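Local coordinates for translation initiation factor eif-2b-like protein (Chaetomium thermophilum, PDB 4ZEO), which is the delta regulatory subunit of eIF2B, the guanine nucleotide exchange factor of eIF2, and so probably takes part in translation initiation, at residues S176-T181 against E263-A268. Residues are numbered along the deposited sequence; the frame is centred on the assembly and turned at random.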
# COMPACT_ATOMS: atom_id res chain seq x y z
N SER A 176 0.97 5.44 0.15
CA SER A 176 1.34 6.86 0.13
C SER A 176 0.10 7.71 -0.03
O SER A 176 -0.05 8.76 0.59
CB SER A 176 2.27 7.20 -1.03
OG SER A 176 3.56 6.66 -0.86
N ARG A 177 -0.78 7.25 -0.91
CA ARG A 177 -2.01 7.97 -1.14
C ARG A 177 -2.83 8.01 0.15
O ARG A 177 -3.33 9.07 0.53
CB ARG A 177 -2.80 7.33 -2.29
CG ARG A 177 -2.18 7.56 -3.65
CD ARG A 177 -2.89 6.70 -4.69
NE ARG A 177 -4.26 7.16 -4.88
CZ ARG A 177 -5.21 6.50 -5.55
NH1 ARG A 177 -4.94 5.33 -6.11
NH2 ARG A 177 -6.42 7.03 -5.65
N LEU A 178 -2.91 6.88 0.85
CA LEU A 178 -3.71 6.79 2.07
C LEU A 178 -3.17 7.74 3.17
O LEU A 178 -3.94 8.49 3.78
CB LEU A 178 -3.77 5.34 2.58
CG LEU A 178 -4.44 5.15 3.96
CD1 LEU A 178 -5.88 5.63 3.96
CD2 LEU A 178 -4.38 3.70 4.41
N LYS A 179 -1.87 7.71 3.38
CA LYS A 179 -1.25 8.56 4.40
C LYS A 179 -1.45 10.05 4.12
O LYS A 179 -1.79 10.81 5.02
CB LYS A 179 0.25 8.26 4.51
CG LYS A 179 0.87 8.76 5.78
CD LYS A 179 2.39 8.67 5.75
CE LYS A 179 2.98 9.23 7.02
NZ LYS A 179 4.46 8.94 7.22
N ALA A 180 -1.26 10.45 2.87
CA ALA A 180 -1.43 11.84 2.49
C ALA A 180 -2.89 12.25 2.75
O ALA A 180 -3.15 13.31 3.31
CB ALA A 180 -1.05 12.05 1.01
N THR A 181 -3.81 11.36 2.40
CA THR A 181 -5.23 11.57 2.62
C THR A 181 -5.57 11.71 4.10
O THR A 181 -6.31 12.62 4.48
CB THR A 181 -6.06 10.42 2.03
OG1 THR A 181 -5.77 10.26 0.64
CG2 THR A 181 -7.56 10.67 2.20
N GLU A 263 -0.80 2.22 13.18
CA GLU A 263 -1.04 0.79 13.15
C GLU A 263 -1.18 0.20 11.72
O GLU A 263 -0.67 -0.89 11.45
CB GLU A 263 -2.26 0.48 14.00
CG GLU A 263 -3.06 -0.71 13.59
CD GLU A 263 -4.34 -0.84 14.40
OE1 GLU A 263 -5.42 -0.53 13.85
OE2 GLU A 263 -4.25 -1.24 15.58
N ARG A 264 -1.83 0.91 10.81
CA ARG A 264 -2.03 0.35 9.48
C ARG A 264 -0.96 0.77 8.46
O ARG A 264 -0.90 0.22 7.38
CB ARG A 264 -3.41 0.74 8.93
CG ARG A 264 -4.58 0.67 9.88
CD ARG A 264 -4.81 -0.70 10.51
NE ARG A 264 -5.31 -1.65 9.54
CZ ARG A 264 -6.59 -1.96 9.32
NH1 ARG A 264 -6.86 -2.84 8.37
NH2 ARG A 264 -7.59 -1.42 10.02
N ILE A 265 -0.12 1.75 8.79
CA ILE A 265 0.92 2.19 7.87
C ILE A 265 2.32 2.10 8.45
O ILE A 265 3.11 1.24 8.04
CB ILE A 265 0.70 3.64 7.41
CG1 ILE A 265 -0.66 3.75 6.72
CG2 ILE A 265 1.86 4.10 6.51
CD1 ILE A 265 -1.00 5.15 6.25
N THR A 266 2.60 2.93 9.45
CA THR A 266 3.96 3.03 9.99
C THR A 266 4.47 1.75 10.65
O THR A 266 5.48 1.21 10.25
CB THR A 266 4.01 4.20 10.98
OG1 THR A 266 3.30 5.29 10.40
CG2 THR A 266 5.43 4.62 11.25
N LEU A 267 3.75 1.25 11.64
CA LEU A 267 4.13 0.01 12.29
C LEU A 267 3.99 -1.17 11.32
O LEU A 267 4.81 -2.11 11.35
CB LEU A 267 3.26 -0.21 13.53
CG LEU A 267 3.59 -1.40 14.40
CD1 LEU A 267 4.98 -1.24 14.94
CD2 LEU A 267 2.58 -1.49 15.51
N ALA A 268 2.97 -1.10 10.45
CA ALA A 268 2.69 -2.19 9.51
C ALA A 268 3.90 -2.47 8.62
O ALA A 268 4.26 -3.63 8.40
CB ALA A 268 1.46 -1.87 8.65
O HOH W 1 4.26 6.35 7.99
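Helix-helix packing within the N-terminal helical domain of this eIF2B regulatory-subunit fold brings I265, on the long helix 246-277 that runs on toward the Rossmann-like domain, against L178 and K179 of helix 174-191. I265 does its touching with one atom, CD1. With CG1 beside the backbone N (chi1 -59°), hence anti to the carbonyl carbon, and CD1 extended beyond it (chi2 179°), the methyl reaches the neighbouring helix and meets K179 at the root of its side chain, I265 CD1 lying 3.8 Å from K179 CB and 3.9 Å from K179 CA. The same methyl touches the branch of L178, 4.1 Å from both L178 CG and L178 CD2. L178 also packs on A225 and A229 of helix 224-239, so it ties a third helix to this pair. I265 lies within a wider, pi-type turn at 263-266, and T266 OG1, at the end of that turn, hydrogen-bonds back to the backbone O of I261. No direct hydrogen bond joins the two segments. Instead K179, its chain extended past the isoleucine, carries its ammonium group to a water that bridges the helices: K179 NZ donates to it at 2.7 Å, and the same water is hydrogen-bonded to T266 OG1 at 2.8 Å.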